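Local atomic coordinates of malate dehydrogenase (Entamoeba histolytica, PDB entry 3I0P), a protein that probably catalyses the NAD-dependent interconversion of malate and oxaloacetate, as a member of the malate/L-lactate dehydrogenase family. Residues 40-45 with 124-129; 143-148 with 163-168. All coordinates share one frame; numbering follows the deposited sequence.

Contact 1 (40-45 with 124-129); sequences IAADLR and FGIAGY. With NAD (nicotinamide-adenine-dinucleotide), chain B.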
ATOM      1  N   ILE A  40       8.256  -0.209 -24.328  1.00 16.96           N
ATOM      2  CA  ILE A  40       9.701   0.045 -24.267  1.00 16.72           C
ATOM      3  C   ILE A  40      10.161   0.491 -22.867  1.00 16.88           C
ATOM      4  O   ILE A  40      11.225   0.090 -22.422  1.00 16.91           O
ATOM      5  CB  ILE A  40      10.207   1.033 -25.367  1.00 16.75           C
ATOM      6  CG1 ILE A  40      11.734   0.951 -25.501  1.00 16.21           C
ATOM      7  CG2 ILE A  40       9.786   2.469 -25.076  1.00 15.91           C
ATOM      8  CD1 ILE A  40      12.226  -0.225 -26.280  1.00 13.71           C
ATOM      9  N   ALA A  41       9.347   1.299 -22.186  1.00 16.87           N
ATOM     10  CA  ALA A  41       9.580   1.665 -20.791  1.00 17.03           C
ATOM     11  C   ALA A  41       9.833   0.449 -19.921  1.00 17.42           C
ATOM     12  O   ALA A  41      10.705   0.477 -19.047  1.00 17.71           O
ATOM     13  CB  ALA A  41       8.410   2.454 -20.237  1.00 17.17           C
ATOM     14  N   ALA A  42       9.084  -0.625 -20.154  1.00 17.52           N
ATOM     15  CA  ALA A  42       9.337  -1.849 -19.416  1.00 17.78           C
ATOM     16  C   ALA A  42      10.744  -2.390 -19.713  1.00 18.01           C
ATOM     17  O   ALA A  42      11.459  -2.807 -18.786  1.00 17.83           O
ATOM     18  CB  ALA A  42       8.276  -2.881 -19.698  1.00 17.78           C
ATOM     19  N   ASP A  43      11.140  -2.366 -20.989  1.00 18.08           N
ATOM     20  CA  ASP A  43      12.461  -2.871 -21.389  1.00 18.88           C
ATOM     21  C   ASP A  43      13.586  -1.938 -20.911  1.00 19.15           C
ATOM     22  O   ASP A  43      14.643  -2.404 -20.493  1.00 19.01           O
ATOM     23  CB  ASP A  43      12.556  -3.096 -22.911  1.00 18.91           C
ATOM     24  CG  ASP A  43      11.593  -4.167 -23.417  1.00 19.83           C
ATOM     25  OD1 ASP A  43      11.517  -5.268 -22.831  1.00 19.45           O
ATOM     26  OD2 ASP A  43      10.912  -3.910 -24.429  1.00 21.56           O
ATOM     27  N   LEU A  44      13.350  -0.626 -20.975  1.00 19.27           N
ATOM     28  CA  LEU A  44      14.294   0.349 -20.454  1.00 19.38           C
ATOM     29  C   LEU A  44      14.551   0.129 -18.973  1.00 19.82           C
ATOM     30  O   LEU A  44      15.680   0.268 -18.512  1.00 20.11           O
ATOM     31  CB  LEU A  44      13.810   1.776 -20.692  1.00 18.78           C
ATOM     32  CG  LEU A  44      14.199   2.369 -22.043  1.00 19.32           C
ATOM     33  CD1 LEU A  44      13.365   3.622 -22.355  1.00 19.87           C
ATOM     34  CD2 LEU A  44      15.692   2.655 -22.139  1.00 16.85           C
ATOM     35  N   ARG A  45      13.509  -0.228 -18.233  1.00 20.17           N
ATOM     36  CA  ARG A  45      13.612  -0.285 -16.781  1.00 20.65           C
ATOM     37  C   ARG A  45      14.060  -1.656 -16.277  1.00 20.94           C
ATOM     38  O   ARG A  45      14.384  -1.808 -15.102  1.00 21.22           O
ATOM     39  CB  ARG A  45      12.297   0.136 -16.127  1.00 20.34           C
ATOM     40  CG  ARG A  45      11.914   1.574 -16.383  1.00 20.75           C
ATOM     41  CD  ARG A  45      10.600   1.959 -15.694  1.00 20.55           C
ATOM     42  NE  ARG A  45      10.745   2.009 -14.239  1.00 22.10           N
ATOM     43  CZ  ARG A  45      11.314   3.010 -13.561  1.00 22.08           C
ATOM     44  NH1 ARG A  45      11.799   4.064 -14.198  1.00 20.44           N
ATOM     45  NH2 ARG A  45      11.386   2.961 -12.239  1.00 21.92           N
ATOM     46  N   PHE A 124      -2.111  -3.581 -19.209  1.00 17.89           N
ATOM     47  CA  PHE A 124      -1.554  -2.241 -19.318  1.00 17.21           C
ATOM     48  C   PHE A 124      -0.053  -2.173 -19.045  1.00 16.96           C
ATOM     49  O   PHE A 124       0.493  -1.096 -18.800  1.00 17.54           O
ATOM     50  CB  PHE A 124      -2.403  -1.219 -18.516  1.00 17.22           C
ATOM     51  CG  PHE A 124      -2.074  -1.110 -17.042  1.00 16.93           C
ATOM     52  CD1 PHE A 124      -2.692  -0.131 -16.279  1.00 16.45           C
ATOM     53  CD2 PHE A 124      -1.152  -1.951 -16.422  1.00 17.67           C
ATOM     54  CE1 PHE A 124      -2.409   0.013 -14.919  1.00 17.72           C
ATOM     55  CE2 PHE A 124      -0.844  -1.806 -15.066  1.00 18.61           C
ATOM     56  CZ  PHE A 124      -1.482  -0.824 -14.309  1.00 17.99           C
ATOM     57  N   GLY A 125       0.609  -3.325 -19.118  1.00 16.21           N
ATOM     58  CA  GLY A 125       2.055  -3.406 -18.954  1.00 15.54           C
ATOM     59  C   GLY A 125       2.480  -3.071 -17.542  1.00 15.37           C
ATOM     60  O   GLY A 125       1.848  -3.495 -16.578  1.00 15.45           O
ATOM     61  N   ILE A 126       3.550  -2.298 -17.409  1.00 15.26           N
ATOM     62  CA  ILE A 126       4.063  -1.973 -16.080  1.00 15.29           C
ATOM     63  C   ILE A 126       3.272  -0.880 -15.356  1.00 15.43           C
ATOM     64  O   ILE A 126       3.023   0.197 -15.911  1.00 15.32           O
ATOM     65  CB  ILE A 126       5.581  -1.654 -16.089  1.00 15.27           C
ATOM     66  CG1 ILE A 126       5.931  -0.589 -17.139  1.00 15.17           C
ATOM     67  CG2 ILE A 126       6.366  -2.919 -16.305  1.00 14.72           C
ATOM     68  CD1 ILE A 126       7.240   0.121 -16.837  1.00 14.51           C
ATOM     69  N   ALA A 127       2.873  -1.155 -14.117  1.00 15.55           N
ATOM     70  CA  ALA A 127       2.096  -0.170 -13.362  1.00 16.03           C
ATOM     71  C   ALA A 127       2.914   1.106 -13.187  1.00 16.36           C
ATOM     72  O   ALA A 127       2.388   2.220 -13.295  1.00 16.62           O
ATOM     73  CB  ALA A 127       1.652  -0.730 -12.016  1.00 15.61           C
ATOM     74  N   GLY A 128       4.213   0.921 -12.954  1.00 16.44           N
ATOM     75  CA  GLY A 128       5.149   2.013 -12.723  1.00 16.49           C
ATOM     76  C   GLY A 128       5.134   3.089 -13.779  1.00 16.67           C
ATOM     77  O   GLY A 128       5.480   4.230 -13.486  1.00 17.55           O
ATOM     78  N   TYR A 129       4.726   2.748 -14.999  1.00 16.37           N
ATOM     79  CA  TYR A 129       4.771   3.702 -16.113  1.00 16.12           C
ATOM     80  C   TYR A 129       3.852   4.881 -15.851  1.00 15.88           C
ATOM     81  O   TYR A 129       4.231   6.032 -16.039  1.00 15.55           O
ATOM     82  CB  TYR A 129       4.397   3.031 -17.442  1.00 16.15           C
ATOM     83  CG  TYR A 129       4.346   3.993 -18.618  1.00 16.45           C
ATOM     84  CD1 TYR A 129       5.516   4.405 -19.254  1.00 17.24           C
ATOM     85  CD2 TYR A 129       3.129   4.507 -19.081  1.00 17.17           C
ATOM     86  CE1 TYR A 129       5.486   5.295 -20.330  1.00 17.67           C
ATOM     87  CE2 TYR A 129       3.084   5.406 -20.155  1.00 17.31           C
ATOM     88  CZ  TYR A 129       4.267   5.784 -20.775  1.00 19.02           C
ATOM     89  OH  TYR A 129       4.247   6.656 -21.842  1.00 20.87           O
TER
HETATM   90  PA  NAD B 401       9.806  -6.654  -7.932  1.00 21.42           P
HETATM   91  O1A NAD B 401      10.774  -6.762  -9.086  1.00 22.92           O
HETATM   92  O2A NAD B 401       9.807  -7.731  -6.896  1.00 22.83           O
HETATM   93  O5B NAD B 401      10.098  -5.235  -7.234  1.00 23.53           O
HETATM   94  C5B NAD B 401      10.171  -4.041  -8.034  1.00 23.70           C
HETATM   95  C4B NAD B 401      10.106  -2.763  -7.188  1.00 24.76           C
HETATM   96  O4B NAD B 401      10.837  -2.894  -5.961  1.00 26.17           O
HETATM   97  C3B NAD B 401      10.728  -1.572  -7.890  1.00 24.91           C
HETATM   98  O3B NAD B 401      10.046  -0.384  -7.456  1.00 24.87           O
HETATM   99  C2B NAD B 401      12.157  -1.566  -7.392  1.00 25.60           C
HETATM  100  O2B NAD B 401      12.728  -0.258  -7.448  1.00 26.47           O
HETATM  101  C1B NAD B 401      11.977  -2.021  -5.958  1.00 26.99           C
HETATM  102  N9A NAD B 401      13.154  -2.726  -5.370  1.00 28.08           N
HETATM  103  C8A NAD B 401      13.692  -3.884  -5.778  1.00 27.82           C
HETATM  104  N7A NAD B 401      14.719  -4.190  -4.957  1.00 28.28           N
HETATM  105  C5A NAD B 401      14.815  -3.216  -4.021  1.00 28.79           C
HETATM  106  C6A NAD B 401      15.657  -2.981  -2.929  1.00 29.03           C
HETATM  107  N6A NAD B 401      16.658  -3.839  -2.618  1.00 29.09           N
HETATM  108  N1A NAD B 401      15.481  -1.870  -2.174  1.00 28.84           N
HETATM  109  C2A NAD B 401      14.506  -0.996  -2.457  1.00 28.63           C
HETATM  110  N3A NAD B 401      13.682  -1.201  -3.494  1.00 29.25           N
HETATM  111  C4A NAD B 401      13.818  -2.299  -4.290  1.00 28.66           C
HETATM  112  O3  NAD B 401       8.289  -6.414  -8.469  1.00 23.10           O
HETATM  113  PN  NAD B 401       7.309  -7.454  -9.249  1.00 21.48           P
HETATM  114  O1N NAD B 401       6.139  -7.732  -8.336  1.00 22.40           O
HETATM  115  O2N NAD B 401       8.107  -8.591  -9.839  1.00 22.63           O
HETATM  116  O5D NAD B 401       6.759  -6.593 -10.483  1.00 21.69           O
HETATM  117  C5D NAD B 401       7.543  -6.415 -11.666  1.00 21.66           C
HETATM  118  C4D NAD B 401       6.730  -5.697 -12.741  1.00 20.44           C
HETATM  119  O4D NAD B 401       5.609  -6.493 -13.136  1.00 21.02           O
HETATM  120  C3D NAD B 401       6.162  -4.373 -12.246  1.00 19.71           C
HETATM  121  O3D NAD B 401       6.590  -3.346 -13.152  1.00 18.42           O
HETATM  122  C2D NAD B 401       4.645  -4.560 -12.231  1.00 18.98           C
HETATM  123  O2D NAD B 401       3.870  -3.405 -12.601  1.00 18.97           O
HETATM  124  C1D NAD B 401       4.460  -5.648 -13.264  1.00 19.70           C
HETATM  125  N1N NAD B 401       3.202  -6.369 -13.082  1.00 20.08           N
HETATM  126  C2N NAD B 401       2.173  -6.074 -13.907  1.00 19.86           C
HETATM  127  C3N NAD B 401       0.951  -6.739 -13.772  1.00 20.20           C
HETATM  128  C7N NAD B 401      -0.206  -6.424 -14.678  1.00 20.23           C
HETATM  129  O7N NAD B 401      -1.258  -7.033 -14.528  1.00 20.91           O
HETATM  130  N7N NAD B 401      -0.064  -5.494 -15.621  1.00 18.39           N
HETATM  131  C4N NAD B 401       0.810  -7.709 -12.776  1.00 20.56           C
HETATM  132  C5N NAD B 401       1.889  -7.987 -11.930  1.00 20.81           C
HETATM  133  C6N NAD B 401       3.087  -7.298 -12.109  1.00 19.98           C

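Contact 2 (143-148 with 163-168); sequences CGTNAR and TNPLAI. With NAD (nicotinamide-adenine-dinucleotide), chain B.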
ATOM      1  N   CYS A 143      -1.263   4.196  -8.627  1.00 17.20           N
ATOM      2  CA  CYS A 143      -2.066   3.510  -9.615  1.00 17.24           C
ATOM      3  C   CYS A 143      -1.955   2.003  -9.461  1.00 17.29           C
ATOM      4  O   CYS A 143      -1.108   1.512  -8.710  1.00 17.36           O
ATOM      5  CB  CYS A 143      -1.674   3.967 -11.025  1.00 17.28           C
ATOM      6  SG  CYS A 143      -0.295   3.110 -11.774  1.00 18.47           S
ATOM      7  N   GLY A 144      -2.829   1.277 -10.155  1.00 17.20           N
ATOM      8  CA  GLY A 144      -2.873  -0.177 -10.073  1.00 16.99           C
ATOM      9  C   GLY A 144      -3.886  -0.763 -11.040  1.00 17.21           C
ATOM     10  O   GLY A 144      -4.603  -0.034 -11.736  1.00 17.31           O
ATOM     11  N   THR A 145      -3.940  -2.089 -11.086  1.00 17.02           N
ATOM     12  CA  THR A 145      -4.811  -2.806 -12.003  1.00 17.05           C
ATOM     13  C   THR A 145      -5.173  -4.121 -11.348  1.00 17.60           C
ATOM     14  O   THR A 145      -4.402  -4.627 -10.543  1.00 17.72           O
ATOM     15  CB  THR A 145      -4.108  -3.071 -13.383  1.00 16.78           C
ATOM     16  OG1 THR A 145      -5.039  -3.655 -14.302  1.00 16.37           O
ATOM     17  CG2 THR A 145      -2.907  -3.997 -13.245  1.00 15.48           C
ATOM     18  N   ASN A 146      -6.345  -4.666 -11.652  1.00 18.43           N
ATOM     19  CA  ASN A 146      -6.581  -6.063 -11.314  1.00 19.27           C
ATOM     20  C   ASN A 146      -6.135  -6.960 -12.467  1.00 20.36           C
ATOM     21  O   ASN A 146      -5.761  -6.462 -13.531  1.00 20.69           O
ATOM     22  CB  ASN A 146      -8.015  -6.346 -10.828  1.00 19.05           C
ATOM     23  CG  ASN A 146      -9.107  -5.950 -11.829  1.00 18.74           C
ATOM     24  OD1 ASN A 146      -8.846  -5.505 -12.958  1.00 18.13           O
ATOM     25  ND2 ASN A 146     -10.359  -6.120 -11.399  1.00 16.86           N
ATOM     26  N   ALA A 147      -6.133  -8.269 -12.240  1.00 21.57           N
ATOM     27  CA  ALA A 147      -5.694  -9.239 -13.234  1.00 22.74           C
ATOM     28  C   ALA A 147      -6.395 -10.563 -12.961  1.00 23.86           C
ATOM     29  O   ALA A 147      -7.042 -10.710 -11.923  1.00 24.33           O
ATOM     30  CB  ALA A 147      -4.180  -9.404 -13.176  1.00 22.47           C
ATOM     31  N   ARG A 148      -6.285 -11.520 -13.885  1.00 25.06           N
ATOM     32  CA  ARG A 148      -6.912 -12.833 -13.708  1.00 26.16           C
ATOM     33  C   ARG A 148      -6.419 -13.536 -12.441  1.00 26.36           C
ATOM     34  O   ARG A 148      -5.259 -13.385 -12.051  1.00 26.90           O
ATOM     35  CB  ARG A 148      -6.696 -13.728 -14.936  1.00 26.52           C
ATOM     36  CG  ARG A 148      -5.297 -14.314 -15.082  1.00 28.17           C
ATOM     37  CD  ARG A 148      -5.203 -15.228 -16.300  1.00 31.29           C
ATOM     38  NE  ARG A 148      -5.925 -16.491 -16.114  1.00 33.84           N
ATOM     39  CZ  ARG A 148      -5.853 -17.533 -16.948  1.00 34.75           C
ATOM     40  NH1 ARG A 148      -5.091 -17.473 -18.040  1.00 33.86           N
ATOM     41  NH2 ARG A 148      -6.549 -18.640 -16.688  1.00 34.01           N
ATOM     42  N   THR A 163      -2.447 -10.735  -9.415  1.00 23.35           N
ATOM     43  CA  THR A 163      -1.200 -10.321  -8.799  1.00 23.19           C
ATOM     44  C   THR A 163      -1.294  -8.840  -8.415  1.00 23.13           C
ATOM     45  O   THR A 163      -0.458  -8.324  -7.667  1.00 23.78           O
ATOM     46  CB  THR A 163      -0.015 -10.566  -9.730  1.00 23.34           C
ATOM     47  OG1 THR A 163      -0.371 -10.169 -11.063  1.00 23.83           O
ATOM     48  CG2 THR A 163       0.345 -12.043  -9.743  1.00 23.41           C
ATOM     49  N   ASN A 164      -2.311  -8.170  -8.954  1.00 22.49           N
ATOM     50  CA  ASN A 164      -2.752  -6.856  -8.507  1.00 21.64           C
ATOM     51  C   ASN A 164      -1.635  -5.906  -8.090  1.00 21.19           C
ATOM     52  O   ASN A 164      -1.452  -5.635  -6.900  1.00 20.85           O
ATOM     53  CB  ASN A 164      -3.783  -7.030  -7.390  1.00 21.81           C
ATOM     54  CG  ASN A 164      -5.079  -7.641  -7.898  1.00 21.85           C
ATOM     55  OD1 ASN A 164      -5.157  -8.065  -9.053  1.00 21.20           O
ATOM     56  ND2 ASN A 164      -6.105  -7.673  -7.046  1.00 21.21           N
ATOM     57  N   PRO A 165      -0.875  -5.395  -9.078  1.00 20.83           N
ATOM     58  CA  PRO A 165       0.240  -4.530  -8.726  1.00 20.07           C
ATOM     59  C   PRO A 165      -0.214  -3.147  -8.292  1.00 19.38           C
ATOM     60  O   PRO A 165      -1.308  -2.691  -8.648  1.00 18.58           O
ATOM     61  CB  PRO A 165       1.055  -4.456 -10.023  1.00 19.96           C
ATOM     62  CG  PRO A 165       0.055  -4.600 -11.093  1.00 20.11           C
ATOM     63  CD  PRO A 165      -1.013  -5.534 -10.542  1.00 20.95           C
ATOM     64  N   LEU A 166       0.646  -2.517  -7.502  1.00 18.97           N
ATOM     65  CA  LEU A 166       0.472  -1.156  -7.042  1.00 18.33           C
ATOM     66  C   LEU A 166       1.758  -0.438  -7.391  1.00 18.03           C
ATOM     67  O   LEU A 166       2.846  -0.940  -7.115  1.00 18.01           O
ATOM     68  CB  LEU A 166       0.263  -1.160  -5.531  1.00 18.05           C
ATOM     69  CG  LEU A 166       0.036   0.151  -4.793  1.00 17.60           C
ATOM     70  CD1 LEU A 166      -1.269   0.799  -5.241  1.00 16.86           C
ATOM     71  CD2 LEU A 166       0.019  -0.130  -3.287  1.00 17.45           C
ATOM     72  N   ALA A 167       1.637   0.718  -8.032  1.00 17.90           N
ATOM     73  CA  ALA A 167       2.795   1.558  -8.319  1.00 17.86           C
ATOM     74  C   ALA A 167       2.597   2.929  -7.696  1.00 18.10           C
ATOM     75  O   ALA A 167       1.481   3.451  -7.687  1.00 18.14           O
ATOM     76  CB  ALA A 167       3.026   1.676  -9.794  1.00 17.42           C
ATOM     77  N   ILE A 168       3.684   3.485  -7.158  1.00 18.31           N
ATOM     78  CA  ILE A 168       3.679   4.791  -6.503  1.00 18.52           C
ATOM     79  C   ILE A 168       4.874   5.588  -7.000  1.00 18.92           C
ATOM     80  O   ILE A 168       6.026   5.189  -6.776  1.00 19.13           O
ATOM     81  CB  ILE A 168       3.787   4.667  -4.961  1.00 18.48           C
ATOM     82  CG1 ILE A 168       2.672   3.786  -4.405  1.00 18.34           C
ATOM     83  CG2 ILE A 168       3.777   6.051  -4.297  1.00 17.76           C
ATOM     84  CD1 ILE A 168       3.061   3.076  -3.134  1.00 19.36           C
TER
HETATM   85  PA  NAD B 401       9.806  -6.654  -7.932  1.00 21.42           P
HETATM   86  O1A NAD B 401      10.774  -6.762  -9.086  1.00 22.92           O
HETATM   87  O2A NAD B 401       9.807  -7.731  -6.896  1.00 22.83           O
HETATM   88  O5B NAD B 401      10.098  -5.235  -7.234  1.00 23.53           O
HETATM   89  C5B NAD B 401      10.171  -4.041  -8.034  1.00 23.70           C
HETATM   90  C4B NAD B 401      10.106  -2.763  -7.188  1.00 24.76           C
HETATM   91  O4B NAD B 401      10.837  -2.894  -5.961  1.00 26.17           O
HETATM   92  C3B NAD B 401      10.728  -1.572  -7.890  1.00 24.91           C
HETATM   93  O3B NAD B 401      10.046  -0.384  -7.456  1.00 24.87           O
HETATM   94  C2B NAD B 401      12.157  -1.566  -7.392  1.00 25.60           C
HETATM   95  O2B NAD B 401      12.728  -0.258  -7.448  1.00 26.47           O
HETATM   96  C1B NAD B 401      11.977  -2.021  -5.958  1.00 26.99           C
HETATM   97  N9A NAD B 401      13.154  -2.726  -5.370  1.00 28.08           N
HETATM   98  C8A NAD B 401      13.692  -3.884  -5.778  1.00 27.82           C
HETATM   99  N7A NAD B 401      14.719  -4.190  -4.957  1.00 28.28           N
HETATM  100  C5A NAD B 401      14.815  -3.216  -4.021  1.00 28.79           C
HETATM  101  C6A NAD B 401      15.657  -2.981  -2.929  1.00 29.03           C
HETATM  102  N6A NAD B 401      16.658  -3.839  -2.618  1.00 29.09           N
HETATM  103  N1A NAD B 401      15.481  -1.870  -2.174  1.00 28.84           N
HETATM  104  C2A NAD B 401      14.506  -0.996  -2.457  1.00 28.63           C
HETATM  105  N3A NAD B 401      13.682  -1.201  -3.494  1.00 29.25           N
HETATM  106  C4A NAD B 401      13.818  -2.299  -4.290  1.00 28.66           C
HETATM  107  O3  NAD B 401       8.289  -6.414  -8.469  1.00 23.10           O
HETATM  108  PN  NAD B 401       7.309  -7.454  -9.249  1.00 21.48           P
HETATM  109  O1N NAD B 401       6.139  -7.732  -8.336  1.00 22.40           O
HETATM  110  O2N NAD B 401       8.107  -8.591  -9.839  1.00 22.63           O
HETATM  111  O5D NAD B 401       6.759  -6.593 -10.483  1.00 21.69           O
HETATM  112  C5D NAD B 401       7.543  -6.415 -11.666  1.00 21.66           C
HETATM  113  C4D NAD B 401       6.730  -5.697 -12.741  1.00 20.44           C
HETATM  114  O4D NAD B 401       5.609  -6.493 -13.136  1.00 21.02           O
HETATM  115  C3D NAD B 401       6.162  -4.373 -12.246  1.00 19.71           C
HETATM  116  O3D NAD B 401       6.590  -3.346 -13.152  1.00 18.42           O
HETATM  117  C2D NAD B 401       4.645  -4.560 -12.231  1.00 18.98           C
HETATM  118  O2D NAD B 401       3.870  -3.405 -12.601  1.00 18.97           O
HETATM  119  C1D NAD B 401       4.460  -5.648 -13.264  1.00 19.70           C
HETATM  120  N1N NAD B 401       3.202  -6.369 -13.082  1.00 20.08           N
HETATM  121  C2N NAD B 401       2.173  -6.074 -13.907  1.00 19.86           C
HETATM  122  C3N NAD B 401       0.951  -6.739 -13.772  1.00 20.20           C
HETATM  123  C7N NAD B 401      -0.206  -6.424 -14.678  1.00 20.23           C
HETATM  124  O7N NAD B 401      -1.258  -7.033 -14.528  1.00 20.91           O
HETATM  125  N7N NAD B 401      -0.064  -5.494 -15.621  1.00 18.39           N
HETATM  126  C4N NAD B 401       0.810  -7.709 -12.776  1.00 20.56           C
HETATM  127  C5N NAD B 401       1.889  -7.987 -11.930  1.00 20.81           C
HETATM  128  C6N NAD B 401       3.087  -7.298 -12.109  1.00 19.98           C
HETATM  129  O   HOH W   1      -2.749 -12.507 -11.807  1.00 18.61           O

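Contact 1 (40-45 with 124-129)
Ile126 reaches from the loop ahead of helix 127-136 to the C-terminal part of helix 29-45, where Ala41, Ala42 and Arg45 receive it. This is a loop-to-helix packing at the NAD site of the malate/L-lactate dehydrogenase fold, and no hydrogen bond crosses between the two segments. The apolar contacts centre on the two branches of Ile126. With CG1 placed between the backbone N and the carbonyl carbon (chi1 52°), the delta methyl CD1 is carried onto the helix backbone, 3.9 Å from Ala42 CA, while CG2 lies 3.9 Å from Ala42 CB. Arg45 adds an aliphatic touch, its CD 4.0 Å from Ile126 CD1, and its side chain also packs on Glu330 and Glu334 of helix 328-340. In a second patch Ala41 CB meets the Tyr129 ring obliquely at CD1 (3.6 Å), with CE1 next nearest. Met47 and His50 also pack on Ile126. Two backbone groups of 124-129 are bonded to the cofactor: the Gly125 carbonyl O accepts a bond from the carboxamide N7N of NAD at 2.9 Å, and Phe124, stacked with His284 and Tyr130, lies close to that amide. At the nicotinamide ribose, Ala127 N at the start of helix 127-136 donates to NAD O2D at 2.9 Å in a nearly straight bond (164°).

Contact 2 (143-148 with 163-168)
Asn164 sits in the turn ahead of strand 166-170 and reaches across to the chain leaving strand 139-145. Its CB is 4.0 Å from Thr145 O. The next atom, CG, is anti to the carbonyl carbon (chi1 -68°) and approaches the backbone of Thr145 and Asn146. At the tip, OD1 lies against Asn146 CA and takes a weak, bent hydrogen bond from Ala147 N at 3.3 Å (123°). The other branch, ND2, is gripped from outside by Glu255 and by the Ser251 carbonyl; Glu255 also binds Asn146 ND2, so that one carboxylate holds both asparagines. Further along, the backbones join as neighbouring antiparallel strands of the mixed sheet. Cys143 and Ala167 form a hydrogen-bonded pair, with Cys143 N to Ala167 O at 3.0 Å and Ala167 N to Cys143 O at 2.9 Å, and their side chains lie on the same face. Gly144 and Leu166 follow as a non-hydrogen-bonded pair. Toward the cofactor, Thr145 CG2 packs on Pro165 CD at 3.6 Å, while Thr145 OG1 is hydrogen-bonded to His284 ND1 and to the Gly283 carbonyl. Pro165 turns the CB-CG-CD side of its tilted ring to one face of the nicotinamide, CG being 3.5 Å from NAD C3N. Thr163 OG1 lies beside C4N, the carbon that exchanges hydride in nicotinamide cofactors. A water takes a bond from Thr163 N and gives one to Arg148 O at 2.7 Å, bridging the outer ends of the two segments.

How the contacts relate
Contact 1 and contact 2 have centres about 13 Å apart and follow in series: contact 1 closes with the start of helix 127-136, which leads into strand 139-145 of contact 2. They also touch. Ala127 packs on Cys143 and Ala167, which sets the first turn of the helix against one face of the seven-stranded mixed sheet, and Phe124, in the preceding loop, packs on Thr145. Asp181 of strand 178-182, next to 166-170, packs on Ile126 and Ala127 and binds the same NAD. Together they frame its nicotinamide half, contact 1 bonding the ribose and carboxamide nitrogen, contact 2 packing along the ring and near the carboxamide oxygen; His245 and Lys246 of the second subunit also bond the NAD.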